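Local structure of murein peptide amidase A (Escherichia coli O157:H7, 5HXD) at residues 3-6 with 7-11; 65-68 with 69-72. The protein is a zinc-dependent murein-tripeptide amidase of the M14 peptidase family that probably cleaves the gamma-D-glutamyl-diaminopimelate bond in peptidoglycan degradation. One frame throughout, in Å; residues are numbered along the deposited sequence.

Interaction 1. Residues 3-6 with 7-11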
loop_
_atom_site.group_PDB
_atom_site.type_symbol
_atom_site.label_atom_id
_atom_site.label_comp_id
_atom_site.label_asym_id
_atom_site.label_seq_id
_atom_site.Cartn_x
_atom_site.Cartn_y
_atom_site.Cartn_z
ATOM N N VAL A 3 0.816 21.890 -18.130
ATOM C CA VAL A 3 -0.039 20.710 -17.957
ATOM C C VAL A 3 0.226 19.981 -16.613
ATOM O O VAL A 3 -0.658 19.306 -16.075
ATOM C CB VAL A 3 0.144 19.699 -19.148
ATOM C CG1 VAL A 3 -1.064 18.767 -19.282
ATOM C CG2 VAL A 3 0.409 20.433 -20.463
ATOM N N THR A 4 1.442 20.123 -16.073
ATOM C CA THR A 4 1.839 19.435 -14.833
ATOM C C THR A 4 2.547 20.334 -13.816
ATOM O O THR A 4 3.380 21.162 -14.188
ATOM C CB THR A 4 2.793 18.254 -15.120
ATOM O OG1 THR A 4 4.123 18.748 -15.348
ATOM C CG2 THR A 4 2.321 17.439 -16.318
ATOM N N ARG A 5 2.223 20.155 -12.537
ATOM C CA ARG A 5 2.996 20.754 -11.445
ATOM C C ARG A 5 4.483 20.376 -11.554
ATOM O O ARG A 5 4.814 19.263 -11.969
ATOM C CB ARG A 5 2.451 20.307 -10.085
ATOM C CG ARG A 5 1.058 20.793 -9.750
ATOM C CD ARG A 5 0.833 20.829 -8.225
ATOM N NE ARG A 5 0.919 19.501 -7.612
ATOM C CZ ARG A 5 0.886 19.260 -6.304
ATOM N NH1 ARG A 5 0.785 20.252 -5.432
ATOM N NH2 ARG A 5 0.958 18.014 -5.867
ATOM N N PRO A 6 5.383 21.304 -11.185
ATOM C CA PRO A 6 6.827 21.024 -11.174
ATOM C C PRO A 6 7.167 19.828 -10.278
ATOM O O PRO A 6 6.636 19.726 -9.166
ATOM C CB PRO A 6 7.439 22.312 -10.608
ATOM C CG PRO A 6 6.431 23.361 -10.856
ATOM C CD PRO A 6 5.086 22.687 -10.780
ATOM N N ARG A 7 8.044 18.946 -10.761
ATOM C CA ARG A 7 8.416 17.719 -10.051
ATOM C C ARG A 7 8.811 17.987 -8.606
ATOM O O ARG A 7 8.574 17.159 -7.734
ATOM C CB ARG A 7 9.562 17.013 -10.782
ATOM C CG ARG A 7 9.747 15.547 -10.415
ATOM C CD ARG A 7 10.809 14.895 -11.296
ATOM N NE ARG A 7 12.134 15.478 -11.083
ATOM C CZ ARG A 7 13.193 15.243 -11.853
ATOM N NH1 ARG A 7 13.083 14.433 -12.900
ATOM N NH2 ARG A 7 14.360 15.820 -11.583
ATOM N N ALA A 8 9.388 19.161 -8.359
ATOM C CA ALA A 8 9.895 19.516 -7.038
ATOM C C ALA A 8 8.809 19.702 -5.975
ATOM O O ALA A 8 9.111 19.673 -4.790
ATOM C CB ALA A 8 10.735 20.778 -7.138
ATOM N N GLU A 9 7.558 19.897 -6.374
ATOM C CA GLU A 9 6.502 20.139 -5.387
ATOM C C GLU A 9 5.396 19.083 -5.378
ATOM O O GLU A 9 4.352 19.274 -4.751
ATOM C CB GLU A 9 5.892 21.529 -5.593
ATOM C CG GLU A 9 5.335 21.788 -7.000
ATOM C CD GLU A 9 4.801 23.207 -7.175
ATOM O OE1 GLU A 9 3.800 23.566 -6.517
ATOM O OE2 GLU A 9 5.408 23.971 -7.953
ATOM N N ARG A 10 5.644 17.952 -6.028
ATOM C CA ARG A 10 4.669 16.871 -6.061
ATOM C C ARG A 10 4.705 16.000 -4.788
ATOM O O ARG A 10 4.239 14.862 -4.784
ATOM C CB ARG A 10 4.898 16.014 -7.312
ATOM C CG ARG A 10 4.766 16.777 -8.651
ATOM C CD ARG A 10 5.198 15.882 -9.806
ATOM N NE ARG A 10 5.095 16.495 -11.125
ATOM C CZ ARG A 10 5.594 15.942 -12.229
ATOM N NH1 ARG A 10 6.228 14.779 -12.146
ATOM N NH2 ARG A 10 5.475 16.538 -13.409
ATOM N N GLY A 11 5.248 16.537 -3.701
ATOM C CA GLY A 11 5.305 15.794 -2.456
ATOM C C GLY A 11 4.028 15.870 -1.634
ATOM O O GLY A 11 3.748 14.999 -0.801
#

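Interaction 2. Residues 65-68 with 69-72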
loop_
_atom_site.group_PDB
_atom_site.type_symbol
_atom_site.label_atom_id
_atom_site.label_comp_id
_atom_site.label_asym_id
_atom_site.label_seq_id
_atom_site.Cartn_x
_atom_site.Cartn_y
_atom_site.Cartn_z
ATOM N N THR A 65 0.390 15.394 -9.711
ATOM C CA THR A 65 1.163 15.869 -10.866
ATOM C C THR A 65 0.377 16.827 -11.749
ATOM O O THR A 65 0.745 17.992 -11.889
ATOM C CB THR A 65 1.633 14.700 -11.744
ATOM O OG1 THR A 65 2.623 13.948 -11.036
ATOM C CG2 THR A 65 2.227 15.203 -13.056
ATOM N N LEU A 66 -0.695 16.312 -12.354
ATOM C CA LEU A 66 -1.592 17.087 -13.207
ATOM C C LEU A 66 -1.975 18.407 -12.534
ATOM O O LEU A 66 -2.135 18.463 -11.316
ATOM C CB LEU A 66 -2.844 16.266 -13.547
ATOM C CG LEU A 66 -3.914 16.989 -14.393
ATOM C CD1 LEU A 66 -3.338 17.478 -15.728
ATOM C CD2 LEU A 66 -5.172 16.128 -14.596
ATOM N N THR A 67 -2.080 19.475 -13.323
ATOM C CA THR A 67 -2.396 20.779 -12.761
ATOM C C THR A 67 -3.854 20.748 -12.342
ATOM O O THR A 67 -4.701 20.312 -13.115
ATOM C CB THR A 67 -2.123 21.906 -13.759
ATOM O OG1 THR A 67 -0.820 21.716 -14.331
ATOM C CG2 THR A 67 -2.186 23.269 -13.067
ATOM N N PRO A 68 -4.140 21.161 -11.092
ATOM C CA PRO A 68 -5.451 20.966 -10.457
ATOM C C PRO A 68 -6.640 21.465 -11.276
ATOM O O PRO A 68 -7.628 20.724 -11.383
ATOM C CB PRO A 68 -5.321 21.752 -9.148
ATOM C CG PRO A 68 -3.912 21.658 -8.819
ATOM C CD PRO A 68 -3.146 21.648 -10.124
ATOM N N SER A 69 -6.547 22.669 -11.845
ATOM C CA SER A 69 -7.646 23.270 -12.626
ATOM C C SER A 69 -8.233 22.321 -13.670
ATOM O O SER A 69 -9.437 22.346 -13.924
ATOM C CB SER A 69 -7.174 24.550 -13.335
ATOM O OG SER A 69 -6.238 25.283 -12.559
ATOM N N LEU A 70 -7.370 21.495 -14.263
ATOM C CA LEU A 70 -7.719 20.610 -15.376
ATOM C C LEU A 70 -8.402 19.280 -14.989
ATOM O O LEU A 70 -8.712 18.472 -15.870
ATOM C CB LEU A 70 -6.457 20.283 -16.192
ATOM C CG LEU A 70 -5.516 21.396 -16.671
ATOM C CD1 LEU A 70 -4.145 20.827 -17.084
ATOM C CD2 LEU A 70 -6.149 22.181 -17.822
ATOM N N ARG A 71 -8.632 19.029 -13.699
ATOM C CA ARG A 71 -9.215 17.739 -13.308
ATOM C C ARG A 71 -10.721 17.726 -13.538
ATOM O O ARG A 71 -11.455 18.585 -13.038
ATOM C CB ARG A 71 -8.896 17.390 -11.838
ATOM C CG ARG A 71 -9.191 15.917 -11.462
ATOM C CD ARG A 71 -8.338 15.396 -10.268
ATOM N NE ARG A 71 -8.591 16.126 -9.028
ATOM C CZ ARG A 71 -9.609 15.875 -8.215
ATOM N NH1 ARG A 71 -10.461 14.911 -8.511
ATOM N NH2 ARG A 71 -9.782 16.584 -7.110
ATOM N N ARG A 72 -11.184 16.740 -14.293
ATOM C CA ARG A 72 -12.601 16.646 -14.600
ATOM C C ARG A 72 -13.372 15.679 -13.686
ATOM O O ARG A 72 -14.598 15.795 -13.538
ATOM C CB ARG A 72 -12.777 16.231 -16.064
ATOM C CG ARG A 72 -11.913 17.024 -17.044
ATOM C CD ARG A 72 -12.253 16.684 -18.485
ATOM N NE ARG A 72 -12.898 17.801 -19.174
ATOM C CZ ARG A 72 -12.295 18.598 -20.052
ATOM N NH1 ARG A 72 -11.016 18.414 -20.368
ATOM N NH2 ARG A 72 -12.979 19.582 -20.616
#

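Interaction 1. Residues 3-6 with 7-11
The guanidinium of Arg10 meets Thr4 OG1 and Arg5 O at its edge and has Arg7 CA over one face, while the guanidinium of Arg5 has Glu9 O over one face, 3.5 Å above the plane and displaced from the centre of the group. Thr4 OG1 lies in the plane of the Arg10 group, whereas Arg5 O is tilted somewhat out of it. Arg10 NE donates to Arg5 O at 2.9 Å with an N-H...O angle of 143°, while NH2 adds weak bonds, each 3.2 Å long, to the same oxygen and to Thr4 OG1. Arginine suits this place because neighbouring donors on one planar group can share a single carbonyl, and its chain, extended from CG to NE, is long enough to reach back five residues.

Inside this reach the backbone turns. Glu9 N binds Pro6 O at 2.9 Å, nearly straight at 171°, closing a 3-10 turn through Arg7 and Ala8. Proline, with its fixed phi and no N-H to place, is well fitted to lead into such a turn. Glu9 CG stands between its own backbone N and carbonyl carbon (chi1 56°), which carries the carboxylate back over the proline ring, with Glu9 CD 3.7 Å from Pro6 CD.

On the dimer side, Arg7 forms a salt bridge with Asp123 of the second subunit, and Arg10 a cation-pi contact with Trp115 of that subunit. Within its own chain this surface loop, which precedes strand 18-22, rests on the C-terminal end of helix 53-65: Arg5 NH2 binds Arg64 O and Ala12 O, and Arg10 packs on Thr65.

Interaction 2. Residues 65-68 with 69-72
From Leu66 to Arg71 the backbone passes from two extended residues into a short 3-10 turn, closed by two successive bonds that each span three residues: Leu70 N to Thr67 O at 3.1 Å (149°) and Arg71 N to Pro68 O at 3.0 Å (165°). In both, the donor stands well above the plane of the carbonyl. Pro68 suits the second position of the first turn, after Thr67, because its ring holds phi near the value needed there, and its missing N-H costs nothing where no acceptor is called for.

Around this backbone the side chains of Leu66 and Leu70 approach at an angle and meet through their methyls, CD1 to CD1 at 3.7 Å. Leu70 CG lies beside its own backbone N (chi1 -50°), and from there CD1 reaches back over the start of the turn, also coming to 4.0 Å from Thr67 CB. Leucine serves here because its apolar chain is long enough to bring one methyl, CD1, against both Leu66 and Thr67. Leu66 is the buried member of the pair and packs on Leu231 as well. Thr67 has two roles: its carbon side borders Leu70, while OG1 bonds to Thr2 O. At the exit of the turn, Arg71 CB lies 3.6 Å from Pro68 O, and its guanidinium is taken up by Phe32 O through NH1.

The two overlapping bonds make one short 3-10 turn in the beta-alpha-beta crossover of the M14 alpha/beta fold, joining helix 53-65 to strand 74-76, which runs parallel to strand 43-45 and is the outermost strand on that side of the sheet within this chain.

How the interactions relate
From the N terminus, the chain first closes the small turn of interaction 1, then goes on into strand 18-22, and only after helix 53-65 makes the turn of interaction 2. The two are in series, neither enclosing nor crossing the other, yet in space their centres lie 11 Å apart. Residues 3-5 run beside 65-67: Arg5 N probably bonds to Thr65 O at 2.7 Å, and Val3 O to Thr67 OG1 at 3.0 Å, with Leu66 CD1 packed against Val3 O. The N-terminal loop is thereby fastened to the exit of helix 53-65, and a region that faces the second subunit is joined to the connection leading into strand 74-76.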